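Long-range contacts in 3-dehydroquinate dehydratase (PDB 2YR1), which probably catalyses the cis-dehydration of 3-dehydroquinate to 3-dehydroshikimate, the third step of the chorismate pathway towards the aromatic amino acids: residues L35-E40 against G231-A236; D47-R52 against N74-I79; R57-Q62 against Q93-N98; A218-G223 against I251-S256. One frame throughout, in Å; residues are numbered along the deposited sequence.

In the fold
The four contacts sample different parts of one (beta/alpha)8 barrel. Contacts 1 and 2 lie side by side, their centres 10 Å apart, and touch through Ser235 with Arg52 and Ile75 on helix 31-43. Contacts 2 and 3 fall between the segments of contact 1 along the chain; contact 3, its centre about 20 Å from that of contact 1, joins loops ahead of helices 62-75 and 99-112. Contact 4 interleaves with contact 1, 218-223 preceding 231-236 and 251-256 following; its centre is about 39 Å from that of contact 3. Together they illustrate how a barrel brings its first and last units together, packs a crossover, and places other contacts by the predicted substrate site and the second subunit.

Contact 1: residues L35-E40 against G231-A236; sequences LREAEE and GNQSSA
Asn232 and Glu37 form the tight part of this surface contact, in which helix 31-43 is approached by the loop that follows strand 226-228. The Asn232 side chain leaves its backbone with CG anti to the backbone N (chi1 -178°), which carries the amide across to the helix. Glu37 answers with a chain that bends at chi2 (39°), turning the carboxylate nearly parallel to the Asn232 amide, the planes 4° apart. Asn232 ND2 lies above the carboxylate plane, 3.0 Å from Glu37 OE1 and 3.3 Å from Glu37 CG. This is close polar packing whose angle is poor for a hydrogen bond, because the N-H bonds lie in the amide plane, roughly parallel to the carboxylate, and do not point at OE1. The Glu37 side chain also touches Val26 of strand 21-26.

Elsewhere the fit loosens quickly. Asn232 OD1 is 3.8 Å from Glu40 CB, and beyond that carbon the Glu40 chain bends at chi2 and its carboxylate leads away from the loop. Gln233 barely takes part, with its OE1 4.4 Å from Glu37 OE2. At the other end, Gly231 O comes no nearer than 4.3 Å to Glu40 O.

Further along the loop, Ser235, predicted to bind 3-dehydroquinate, takes a hydrogen bond at its backbone O from Arg52 and gives one from its N to Gln239. The arrangement belongs to the closure of a (beta/alpha)8 barrel, where the loop after the last strand comes alongside the first helix, near the predicted substrate site.

Contact 2: residues D47-R52 against N74-I79; sequences DLLEWR and NIAGEI
A beta-alpha-beta crossover of the barrel is seen here from its return side: helix 62-75 ends, the chain turns, and residues 76-79 come back past the start of strand 48-52 before entering strand 81-84. The geometry turns on three apolar side chains, those of Leu49, Ala76 and Ile79.

Leu49 points out of the strand towards the returning chain. Its CG is anti to the backbone N (chi1 -163°), and CD2 is the branch that reaches Ala76 CB, at 4.1 Å. Ala76, the first residue to leave helical geometry, directs its methyl back at the strand, so the two methyls touch at an angle. Helix 31-43 adds to the cover of Leu49 through Val41 and Cys42, while Leu48 and Glu50 face the barrel interior, where Glu50 is hydrogen-bonded to Thr84. Glu50, Trp51 and Arg52 are predicted substrate-binding residues, so the segment runs from this packing at its start to the substrate site at its other end.

Ile79 shows how one branch can do all the touching. With CG1 beside the backbone N (chi1 -72°), CG2 takes the position anti to that N and lies along the strand backbone, 3.8 Å from Leu48 CA, while CD1 leads away. The same CG2 is 4.1 Å from Leu49 CB. Backbone hydrogen bonds of Leu49 with Pro80 and Leu82 hold strand 48-52 to the chain that follows. Asp47, whose OD2 is bonded to the Ile22 N, turns its side chain away and contributes its carbonyl instead: Ile79 CG2 rests 3.7 Å from Asp47 O.

Contact 3: residues R57-Q62 against Q93-N98; sequences RAIDDQ and QPIPLN
Two neighbouring beta-alpha loops of the barrel meet here, those before helices 62-75 and 99-112. Each ends in an N-cap, Asp61 with a weak bond to Glu63 N and Asn98 with OD1 on Ala100 N. The first loop folds through a type I beta turn from Ala58 to Asp61.

Apolar packing is centred on Ile59. Its CG1 takes the crowded place between the backbone N and the carbonyl carbon (chi1 48°), which sends CD1 against Ile95, Pro96 and Leu97. The packing is close, Ile59 CD1 to Pro96 CD being 3.3 Å, shorter than usual for carbons. Ile59 CD1 lies at an ordinary 3.9 Å from Leu97 CD2. Leu97 in turn rests on Val102 and Leu105 of helix 99-112.

Polar atoms mainly meet carbon. The carboxylate of Asp60 comes obliquely onto the CB and CG carbons of Pro96, and both oxygens share the touch: Asp60 OD1 is 3.1 Å from Pro96 CG, and Asp60 OD2 is 3.4 Å from Pro96 CB. Arg57 is turned away, its NE paired with Glu29. The backbone of the turn is touched too, where Leu97 CD2 comes 3.3 Å from Ile59 O.

Contact 4: residues A218-G223 against I251-S256; sequences AGWLFG and ILQTYS
Apolar contacts dominate this meeting of the short 3-10 turn after helix 213-218 with the last turns of helix 242-256. Leu252 is at the centre, its CG anti to the backbone N (chi1 -162°), which carries CD2 to the turn. That methyl serves three partners: Ala218 CB at 3.9 Å, Leu221 CD1, which it meets tip to tip, and the indole of Trp220, with NE1 3.6 Å away. Trp220 and Leu252 slide past each other in opposite directions, and the benzene end of the indole continues on to Gln253, where CH2 lies 3.5 Å from Gln253 CG. Leu252 CD2 and Gln253 CG approach the ring obliquely. Leu221 CG sits over the ring centre of Trp220, 3.9 Å above its plane, so the turn braces its own indole.

Hydrogen bonds act within each element. Leu221 N bonds to Ala218 O at 3.0 Å and Phe222 N to Gly219 O, which keeps the turn tight. On the helix, Ser256 OG donates to Leu252 O over 2.7 Å from above the carbonyl plane, and the same OG also packs against Leu221 CD2. The indole NE1 makes a weak bond to Leu217 O.

Around this pair, Trp220 rests on Ile3 and Pro20. The second subunit also packs here: Ala218 on its Ile214, Ile251 on its Val248, with Tyr255 OH hydrogen-bonded to its Asp244. The turn thus links helix 213-218 to strand 226-228 while lying against helix 242-256, and helix 182-198 borders it through Phe222 and through Arg196, bonded to the Leu221 carbonyl.

Contact 1: residues L35-E40 against G231-A236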
loop_
_atom_site.group_PDB
_atom_site.type_symbol
_atom_site.label_atom_id
_atom_site.label_comp_id
_atom_site.label_asym_id
_atom_site.label_seq_id
_atom_site.Cartn_x
_atom_site.Cartn_y
_atom_site.Cartn_z
ATOM N N LEU A 35 13.748 5.925 30.445
ATOM C CA LEU A 35 12.526 6.287 31.159
ATOM C C LEU A 35 11.872 7.563 30.619
ATOM O O LEU A 35 10.664 7.754 30.757
ATOM C CB LEU A 35 12.831 6.446 32.649
ATOM C CG LEU A 35 13.890 7.498 32.995
ATOM C CD1 LEU A 35 13.258 8.886 32.986
ATOM C CD2 LEU A 35 14.486 7.196 34.370
ATOM N N ARG A 36 12.671 8.440 30.020
ATOM C CA ARG A 36 12.141 9.677 29.450
ATOM C C ARG A 36 11.363 9.333 28.185
ATOM O O ARG A 36 10.230 9.774 28.005
ATOM C CB ARG A 36 13.275 10.634 29.092
ATOM C CG ARG A 36 14.044 11.184 30.273
ATOM C CD ARG A 36 15.312 11.879 29.792
ATOM N NE ARG A 36 16.138 12.335 30.903
ATOM C CZ ARG A 36 15.794 13.311 31.732
ATOM N NH1 ARG A 36 14.634 13.937 31.575
ATOM N NH2 ARG A 36 16.611 13.662 32.714
ATOM N N GLU A 37 11.996 8.549 27.311
ATOM C CA GLU A 37 11.396 8.101 26.057
ATOM C C GLU A 37 10.062 7.384 26.277
ATOM O O GLU A 37 9.100 7.625 25.554
ATOM C CB GLU A 37 12.364 7.158 25.327
ATOM C CG GLU A 37 13.365 7.824 24.396
ATOM C CD GLU A 37 13.922 9.124 24.953
ATOM O OE1 GLU A 37 13.138 10.096 25.083
ATOM O OE2 GLU A 37 15.138 9.177 25.260
ATOM N N ALA A 38 10.010 6.505 27.278
ATOM C CA ALA A 38 8.794 5.747 27.596
ATOM C C ALA A 38 7.608 6.634 27.928
ATOM O O ALA A 38 6.514 6.430 27.405
ATOM C CB ALA A 38 9.054 4.803 28.748
ATOM N N GLU A 39 7.812 7.611 28.808
ATOM C CA GLU A 39 6.728 8.512 29.174
ATOM C C GLU A 39 6.173 9.150 27.912
ATOM O O GLU A 39 4.963 9.121 27.673
ATOM C CB GLU A 39 7.232 9.587 30.146
ATOM C CG GLU A 39 6.623 10.991 29.966
ATOM C CD GLU A 39 5.104 11.059 30.150
ATOM O OE1 GLU A 39 4.594 10.568 31.184
ATOM O OE2 GLU A 39 4.426 11.627 29.260
ATOM N N GLU A 40 7.073 9.712 27.109
ATOM C CA GLU A 40 6.718 10.365 25.852
ATOM C C GLU A 40 6.010 9.443 24.862
ATOM O O GLU A 40 4.954 9.789 24.322
ATOM C CB GLU A 40 7.975 10.932 25.182
ATOM C CG GLU A 40 8.566 12.141 25.885
ATOM C CD GLU A 40 7.603 13.323 25.924
ATOM O OE1 GLU A 40 8.022 14.411 26.380
ATOM O OE2 GLU A 40 6.431 13.166 25.505
ATOM N N GLY A 231 7.250 6.796 18.183
ATOM C CA GLY A 231 6.482 7.357 19.284
ATOM C C GLY A 231 7.295 8.502 19.875
ATOM O O GLY A 231 6.747 9.438 20.472
ATOM N N ASN A 232 8.616 8.406 19.722
ATOM C CA ASN A 232 9.543 9.440 20.176
ATOM C C ASN A 232 10.753 9.411 19.264
ATOM O O ASN A 232 11.022 10.374 18.541
ATOM C CB ASN A 232 10.011 9.218 21.621
ATOM C CG ASN A 232 10.955 10.330 22.105
ATOM O OD1 ASN A 232 10.526 11.456 22.356
ATOM N ND2 ASN A 232 12.240 10.019 22.211
ATOM N N GLN A 233 11.482 8.301 19.301
ATOM C CA GLN A 233 12.673 8.147 18.476
ATOM C C GLN A 233 12.519 7.000 17.492
ATOM O O GLN A 233 11.628 6.171 17.632
ATOM C CB GLN A 233 13.897 7.901 19.360
ATOM C CG GLN A 233 15.168 8.571 18.849
ATOM C CD GLN A 233 16.333 8.448 19.820
ATOM O OE1 GLN A 233 16.211 8.789 21.002
ATOM N NE2 GLN A 233 17.475 7.965 19.322
ATOM N N SER A 234 13.391 6.962 16.491
ATOM C CA SER A 234 13.374 5.913 15.480
ATOM C C SER A 234 14.376 4.842 15.899
ATOM O O SER A 234 15.464 5.165 16.377
ATOM C CB SER A 234 13.773 6.497 14.114
ATOM O OG SER A 234 13.850 5.495 13.109
ATOM N N SER A 235 14.012 3.572 15.730
ATOM C CA SER A 235 14.916 2.477 16.090
ATOM C C SER A 235 15.338 1.736 14.828
ATOM O O SER A 235 16.163 0.828 14.878
ATOM C CB SER A 235 14.234 1.496 17.051
ATOM O OG SER A 235 13.239 0.740 16.375
ATOM N N ALA A 236 14.753 2.132 13.700
ATOM C CA ALA A 236 15.044 1.521 12.408
ATOM C C ALA A 236 14.608 2.445 11.254
ATOM O O ALA A 236 13.657 3.205 11.380
ATOM C CB ALA A 236 14.330 0.169 12.297
#

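Contact 2: residues D47-R52 against N74-I79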
loop_
_atom_site.group_PDB
_atom_site.type_symbol
_atom_site.label_atom_id
_atom_site.label_comp_id
_atom_site.label_asym_id
_atom_site.label_seq_id
_atom_site.Cartn_x
_atom_site.Cartn_y
_atom_site.Cartn_z
ATOM N N ASP A 47 -0.087 0.398 20.801
ATOM C CA ASP A 47 -0.575 -0.882 21.282
ATOM C C ASP A 47 0.517 -1.632 22.030
ATOM O O ASP A 47 0.239 -2.321 23.003
ATOM C CB ASP A 47 -1.069 -1.711 20.098
ATOM C CG ASP A 47 -2.146 -1.001 19.316
ATOM O OD1 ASP A 47 -3.165 -0.627 19.937
ATOM O OD2 ASP A 47 -1.985 -0.798 18.094
ATOM N N LEU A 48 1.760 -1.484 21.574
ATOM C CA LEU A 48 2.898 -2.165 22.180
ATOM C C LEU A 48 4.103 -1.233 22.302
ATOM O O LEU A 48 4.215 -0.243 21.586
ATOM C CB LEU A 48 3.324 -3.375 21.338
ATOM C CG LEU A 48 2.253 -4.305 20.764
ATOM C CD1 LEU A 48 2.944 -5.410 19.971
ATOM C CD2 LEU A 48 1.410 -4.884 21.885
ATOM N N LEU A 49 5.016 -1.598 23.196
ATOM C CA LEU A 49 6.228 -0.832 23.454
ATOM C C LEU A 49 7.431 -1.748 23.299
ATOM O O LEU A 49 7.512 -2.780 23.971
ATOM C CB LEU A 49 6.180 -0.300 24.889
ATOM C CG LEU A 49 7.099 0.831 25.340
ATOM C CD1 LEU A 49 6.767 2.095 24.581
ATOM C CD2 LEU A 49 6.889 1.062 26.825
ATOM N N GLU A 50 8.358 -1.402 22.413
ATOM C CA GLU A 50 9.545 -2.229 22.243
ATOM C C GLU A 50 10.766 -1.525 22.796
ATOM O O GLU A 50 11.279 -0.592 22.183
ATOM C CB GLU A 50 9.842 -2.557 20.781
ATOM C CG GLU A 50 11.163 -3.331 20.660
ATOM C CD GLU A 50 11.678 -3.459 19.239
ATOM O OE1 GLU A 50 11.578 -2.481 18.463
ATOM O OE2 GLU A 50 12.206 -4.536 18.901
ATOM N N TRP A 51 11.257 -1.936 23.951
ATOM C CA TRP A 51 12.437 -1.236 24.372
ATOM C C TRP A 51 13.629 -1.982 23.831
ATOM O O TRP A 51 13.813 -3.177 24.055
ATOM C CB TRP A 51 12.442 -0.981 25.892
ATOM C CG TRP A 51 13.156 -1.896 26.803
ATOM C CD1 TRP A 51 12.794 -3.167 27.138
ATOM C CD2 TRP A 51 14.235 -1.539 27.683
ATOM N NE1 TRP A 51 13.570 -3.619 28.189
ATOM C CE2 TRP A 51 14.462 -2.641 28.540
ATOM C CE3 TRP A 51 15.027 -0.392 27.832
ATOM C CZ2 TRP A 51 15.446 -2.630 29.539
ATOM C CZ3 TRP A 51 16.005 -0.381 28.824
ATOM C CH2 TRP A 51 16.206 -1.496 29.663
ATOM N N ARG A 52 14.375 -1.261 23.002
ATOM C CA ARG A 52 15.567 -1.759 22.354
ATOM C C ARG A 52 16.736 -1.680 23.339
ATOM O O ARG A 52 17.618 -0.812 23.239
ATOM C CB ARG A 52 15.844 -0.921 21.110
ATOM C CG ARG A 52 15.014 -1.300 19.900
ATOM C CD ARG A 52 15.496 -2.629 19.353
ATOM N NE ARG A 52 16.885 -2.566 18.903
ATOM C CZ ARG A 52 17.273 -2.000 17.762
ATOM N NH1 ARG A 52 16.372 -1.452 16.960
ATOM N NH2 ARG A 52 18.557 -1.984 17.420
ATOM N N ASN A 74 6.381 0.288 34.917
ATOM C CA ASN A 74 5.563 1.172 35.728
ATOM C C ASN A 74 4.952 2.295 34.894
ATOM O O ASN A 74 3.808 2.691 35.114
ATOM C CB ASN A 74 6.405 1.779 36.853
ATOM C CG ASN A 74 5.554 2.362 37.960
ATOM O OD1 ASN A 74 6.030 3.157 38.772
ATOM N ND2 ASN A 74 4.287 1.954 38.008
ATOM N N ILE A 75 5.722 2.817 33.943
ATOM C CA ILE A 75 5.235 3.895 33.091
ATOM C C ILE A 75 4.232 3.331 32.103
ATOM O O ILE A 75 3.212 3.947 31.810
ATOM C CB ILE A 75 6.379 4.551 32.340
ATOM C CG1 ILE A 75 7.374 5.137 33.345
ATOM C CG2 ILE A 75 5.836 5.636 31.418
ATOM C CD1 ILE A 75 8.620 5.725 32.709
ATOM N N ALA A 76 4.532 2.157 31.565
ATOM C CA ALA A 76 3.593 1.525 30.656
ATOM C C ALA A 76 2.571 0.956 31.623
ATOM O O ALA A 76 2.938 0.349 32.628
ATOM C CB ALA A 76 4.267 0.405 29.883
ATOM N N GLY A 77 1.291 1.168 31.368
ATOM C CA GLY A 77 0.314 0.612 32.284
ATOM C C GLY A 77 0.163 -0.832 31.872
ATOM O O GLY A 77 0.963 -1.690 32.230
ATOM N N GLU A 78 -0.867 -1.086 31.084
ATOM C CA GLU A 78 -1.128 -2.416 30.574
ATOM C C GLU A 78 -0.521 -2.569 29.177
ATOM O O GLU A 78 -0.583 -3.645 28.591
ATOM C CB GLU A 78 -2.628 -2.664 30.524
ATOM C CG GLU A 78 -3.266 -2.792 31.894
ATOM C CD GLU A 78 -2.628 -3.898 32.708
ATOM O OE1 GLU A 78 -2.385 -4.986 32.141
ATOM O OE2 GLU A 78 -2.370 -3.682 33.912
ATOM N N ILE A 79 0.067 -1.501 28.643
ATOM C CA ILE A 79 0.676 -1.600 27.320
ATOM C C ILE A 79 1.713 -2.706 27.379
ATOM O O ILE A 79 2.620 -2.690 28.218
ATOM C CB ILE A 79 1.387 -0.297 26.848
ATOM C CG1 ILE A 79 0.374 0.794 26.490
ATOM C CG2 ILE A 79 2.192 -0.584 25.560
ATOM C CD1 ILE A 79 -0.463 1.269 27.622
#

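Contact 3: residues R57-Q62 against Q93-N98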
loop_
_atom_site.group_PDB
_atom_site.type_symbol
_atom_site.label_atom_id
_atom_site.label_comp_id
_atom_site.label_asym_id
_atom_site.label_seq_id
_atom_site.Cartn_x
_atom_site.Cartn_y
_atom_site.Cartn_z
ATOM N N ARG A 57 23.681 1.504 27.824
ATOM C CA ARG A 57 25.118 1.320 28.031
ATOM C C ARG A 57 25.427 0.402 29.216
ATOM O O ARG A 57 26.354 -0.389 29.146
ATOM C CB ARG A 57 25.844 2.667 28.216
ATOM C CG ARG A 57 26.452 3.232 26.926
ATOM C CD ARG A 57 27.549 4.281 27.187
ATOM N NE ARG A 57 27.063 5.424 27.962
ATOM C CZ ARG A 57 26.946 5.453 29.292
ATOM N NH1 ARG A 57 27.289 4.400 30.025
ATOM N NH2 ARG A 57 26.459 6.536 29.888
ATOM N N ALA A 58 24.640 0.503 30.287
ATOM C CA ALA A 58 24.840 -0.314 31.488
ATOM C C ALA A 58 24.130 -1.668 31.456
ATOM O O ALA A 58 23.570 -2.100 32.468
ATOM C CB ALA A 58 24.392 0.455 32.725
ATOM N N ILE A 59 24.146 -2.339 30.311
ATOM C CA ILE A 59 23.491 -3.640 30.230
ATOM C C ILE A 59 24.292 -4.674 31.014
ATOM O O ILE A 59 23.801 -5.770 31.288
ATOM C CB ILE A 59 23.369 -4.142 28.783
ATOM C CG1 ILE A 59 24.709 -3.999 28.076
ATOM C CG2 ILE A 59 22.283 -3.384 28.060
ATOM C CD1 ILE A 59 24.755 -4.700 26.763
ATOM N N ASP A 60 25.526 -4.313 31.362
ATOM C CA ASP A 60 26.406 -5.194 32.110
ATOM C C ASP A 60 25.938 -5.280 33.549
ATOM O O ASP A 60 26.488 -6.047 34.339
ATOM C CB ASP A 60 27.845 -4.669 32.109
ATOM C CG ASP A 60 28.486 -4.668 30.728
ATOM O OD1 ASP A 60 28.167 -5.560 29.912
ATOM O OD2 ASP A 60 29.334 -3.782 30.475
ATOM N N ASP A 61 24.926 -4.488 33.891
ATOM C CA ASP A 61 24.416 -4.474 35.250
ATOM C C ASP A 61 22.961 -4.911 35.329
ATOM O O ASP A 61 22.049 -4.115 35.093
ATOM C CB ASP A 61 24.567 -3.074 35.845
ATOM C CG ASP A 61 24.688 -3.097 37.356
ATOM O OD1 ASP A 61 23.843 -3.754 38.007
ATOM O OD2 ASP A 61 25.625 -2.459 37.892
ATOM N N GLN A 62 22.744 -6.177 35.673
ATOM C CA GLN A 62 21.391 -6.701 35.761
ATOM C C GLN A 62 20.513 -5.903 36.710
ATOM O O GLN A 62 19.341 -5.661 36.413
ATOM C CB GLN A 62 21.405 -8.173 36.196
ATOM C CG GLN A 62 21.852 -9.127 35.109
ATOM C CD GLN A 62 21.540 -10.581 35.421
ATOM O OE1 GLN A 62 21.795 -11.458 34.603
ATOM N NE2 GLN A 62 20.991 -10.842 36.602
ATOM N N GLN A 93 22.916 -2.025 18.126
ATOM C CA GLN A 93 24.010 -1.239 18.690
ATOM C C GLN A 93 25.167 -2.124 19.177
ATOM O O GLN A 93 25.124 -3.352 19.036
ATOM C CB GLN A 93 23.469 -0.422 19.866
ATOM C CG GLN A 93 22.404 0.591 19.477
ATOM C CD GLN A 93 22.957 1.678 18.579
ATOM O OE1 GLN A 93 23.868 2.407 18.970
ATOM N NE2 GLN A 93 22.414 1.789 17.366
ATOM N N PRO A 94 26.231 -1.505 19.739
ATOM C CA PRO A 94 27.391 -2.251 20.253
ATOM C C PRO A 94 27.075 -2.714 21.671
ATOM O O PRO A 94 26.606 -1.924 22.501
ATOM C CB PRO A 94 28.512 -1.216 20.214
ATOM C CG PRO A 94 27.784 0.045 20.569
ATOM C CD PRO A 94 26.527 -0.057 19.710
ATOM N N ILE A 95 27.354 -3.986 21.940
ATOM C CA ILE A 95 27.052 -4.605 23.229
ATOM C C ILE A 95 28.288 -5.207 23.929
ATOM O O ILE A 95 28.991 -6.035 23.360
ATOM C CB ILE A 95 25.964 -5.687 23.008
ATOM C CG1 ILE A 95 25.627 -6.403 24.305
ATOM C CG2 ILE A 95 26.439 -6.697 21.971
ATOM C CD1 ILE A 95 24.465 -7.363 24.161
ATOM N N PRO A 96 28.556 -4.786 25.179
ATOM C CA PRO A 96 29.690 -5.248 25.990
ATOM C C PRO A 96 29.640 -6.679 26.529
ATOM O O PRO A 96 30.688 -7.277 26.780
ATOM C CB PRO A 96 29.734 -4.228 27.119
ATOM C CG PRO A 96 28.287 -3.904 27.322
ATOM C CD PRO A 96 27.815 -3.726 25.890
ATOM N N LEU A 97 28.439 -7.218 26.741
ATOM C CA LEU A 97 28.303 -8.582 27.263
ATOM C C LEU A 97 28.031 -9.519 26.101
ATOM O O LEU A 97 27.397 -9.127 25.137
ATOM C CB LEU A 97 27.167 -8.650 28.290
ATOM C CG LEU A 97 25.732 -8.420 27.813
ATOM C CD1 LEU A 97 25.174 -9.731 27.314
ATOM C CD2 LEU A 97 24.875 -7.894 28.954
ATOM N N ASN A 98 28.510 -10.753 26.178
ATOM C CA ASN A 98 28.297 -11.674 25.069
ATOM C C ASN A 98 27.036 -12.529 25.192
ATOM O O ASN A 98 26.214 -12.339 26.095
ATOM C CB ASN A 98 29.538 -12.561 24.859
ATOM C CG ASN A 98 29.579 -13.767 25.786
ATOM O OD1 ASN A 98 28.848 -14.741 25.589
ATOM N ND2 ASN A 98 30.437 -13.707 26.803
#

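Contact 4: residues A218-G223 against I251-S256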
loop_
_atom_site.group_PDB
_atom_site.type_symbol
_atom_site.label_atom_id
_atom_site.label_comp_id
_atom_site.label_asym_id
_atom_site.label_seq_id
_atom_site.Cartn_x
_atom_site.Cartn_y
_atom_site.Cartn_z
ATOM N N ALA A 218 0.438 -0.894 5.014
ATOM C CA ALA A 218 -0.449 -1.859 4.370
ATOM C C ALA A 218 -0.047 -3.320 4.501
ATOM O O ALA A 218 -0.708 -4.191 3.956
ATOM C CB ALA A 218 -0.583 -1.507 2.887
ATOM N N GLY A 219 1.034 -3.596 5.212
ATOM C CA GLY A 219 1.451 -4.976 5.355
ATOM C C GLY A 219 0.397 -5.847 6.016
ATOM O O GLY A 219 0.312 -7.041 5.727
ATOM N N TRP A 220 -0.415 -5.255 6.889
ATOM C CA TRP A 220 -1.461 -6.011 7.571
ATOM C C TRP A 220 -2.457 -6.639 6.611
ATOM O O TRP A 220 -3.146 -7.586 6.974
ATOM C CB TRP A 220 -2.203 -5.122 8.584
ATOM C CG TRP A 220 -2.894 -3.942 7.980
ATOM C CD1 TRP A 220 -2.322 -2.755 7.605
ATOM C CD2 TRP A 220 -4.278 -3.852 7.626
ATOM N NE1 TRP A 220 -3.266 -1.937 7.037
ATOM C CE2 TRP A 220 -4.476 -2.584 7.037
ATOM C CE3 TRP A 220 -5.370 -4.722 7.749
ATOM C CZ2 TRP A 220 -5.727 -2.159 6.570
ATOM C CZ3 TRP A 220 -6.617 -4.300 7.290
ATOM C CH2 TRP A 220 -6.781 -3.022 6.703
ATOM N N LEU A 221 -2.533 -6.120 5.383
ATOM C CA LEU A 221 -3.456 -6.659 4.371
ATOM C C LEU A 221 -2.926 -7.991 3.811
ATOM O O LEU A 221 -3.649 -8.750 3.153
ATOM C CB LEU A 221 -3.611 -5.648 3.212
ATOM C CG LEU A 221 -4.408 -4.366 3.527
ATOM C CD1 LEU A 221 -4.146 -3.308 2.451
ATOM C CD2 LEU A 221 -5.892 -4.672 3.606
ATOM N N PHE A 222 -1.653 -8.257 4.067
ATOM C CA PHE A 222 -0.991 -9.457 3.563
ATOM C C PHE A 222 -0.518 -10.364 4.674
ATOM O O PHE A 222 0.181 -11.340 4.425
ATOM C CB PHE A 222 0.184 -9.054 2.658
ATOM C CG PHE A 222 -0.234 -8.183 1.514
ATOM C CD1 PHE A 222 -0.880 -8.741 0.409
ATOM C CD2 PHE A 222 -0.089 -6.802 1.586
ATOM C CE1 PHE A 222 -1.388 -7.925 -0.606
ATOM C CE2 PHE A 222 -0.590 -5.975 0.587
ATOM C CZ PHE A 222 -1.249 -6.533 -0.517
ATOM N N GLY A 223 -0.915 -10.051 5.902
ATOM C CA GLY A 223 -0.559 -10.902 7.023
ATOM C C GLY A 223 0.382 -10.359 8.078
ATOM O O GLY A 223 0.729 -11.093 9.015
ATOM N N ILE A 251 -8.246 5.083 7.266
ATOM C CA ILE A 251 -8.777 5.237 5.918
ATOM C C ILE A 251 -8.701 3.892 5.199
ATOM O O ILE A 251 -9.687 3.402 4.665
ATOM C CB ILE A 251 -7.970 6.289 5.156
ATOM C CG1 ILE A 251 -8.209 7.650 5.813
ATOM C CG2 ILE A 251 -8.354 6.279 3.672
ATOM C CD1 ILE A 251 -7.286 8.731 5.349
ATOM N N LEU A 252 -7.528 3.280 5.224
ATOM C CA LEU A 252 -7.347 2.000 4.570
ATOM C C LEU A 252 -8.342 0.980 5.113
ATOM O O LEU A 252 -8.896 0.200 4.354
ATOM C CB LEU A 252 -5.910 1.510 4.781
ATOM C CG LEU A 252 -5.365 0.426 3.853
ATOM C CD1 LEU A 252 -5.579 0.824 2.380
ATOM C CD2 LEU A 252 -3.875 0.228 4.165
ATOM N N GLN A 253 -8.583 1.008 6.425
ATOM C CA GLN A 253 -9.491 0.058 7.040
ATOM C C GLN A 253 -10.954 0.224 6.676
ATOM O O GLN A 253 -11.645 -0.770 6.420
ATOM C CB GLN A 253 -9.333 0.079 8.560
ATOM C CG GLN A 253 -8.099 -0.673 9.011
ATOM C CD GLN A 253 -8.054 -0.902 10.495
ATOM O OE1 GLN A 253 -7.745 0.006 11.271
ATOM N NE2 GLN A 253 -8.367 -2.125 10.908
ATOM N N THR A 254 -11.439 1.459 6.644
ATOM C CA THR A 254 -12.834 1.660 6.298
ATOM C C THR A 254 -13.064 1.251 4.848
ATOM O O THR A 254 -14.019 0.553 4.536
ATOM C CB THR A 254 -13.261 3.125 6.485
ATOM O OG1 THR A 254 -12.749 3.912 5.409
ATOM C CG2 THR A 254 -12.726 3.670 7.783
ATOM N N TYR A 255 -12.152 1.647 3.971
ATOM C CA TYR A 255 -12.278 1.349 2.550
ATOM C C TYR A 255 -11.877 -0.035 2.024
ATOM O O TYR A 255 -12.252 -0.397 0.920
ATOM C CB TYR A 255 -11.543 2.443 1.771
ATOM C CG TYR A 255 -12.227 3.780 1.927
ATOM C CD1 TYR A 255 -13.490 3.999 1.376
ATOM C CD2 TYR A 255 -11.659 4.793 2.690
ATOM C CE1 TYR A 255 -14.168 5.187 1.590
ATOM C CE2 TYR A 255 -12.329 5.989 2.910
ATOM C CZ TYR A 255 -13.581 6.177 2.357
ATOM O OH TYR A 255 -14.248 7.365 2.560
ATOM N N SER A 256 -11.114 -0.804 2.793
ATOM C CA SER A 256 -10.690 -2.134 2.343
ATOM C C SER A 256 -11.777 -3.165 2.603
ATOM O O SER A 256 -11.732 -4.281 2.079
ATOM C CB SER A 256 -9.408 -2.575 3.062
ATOM O OG SER A 256 -8.293 -1.818 2.631
#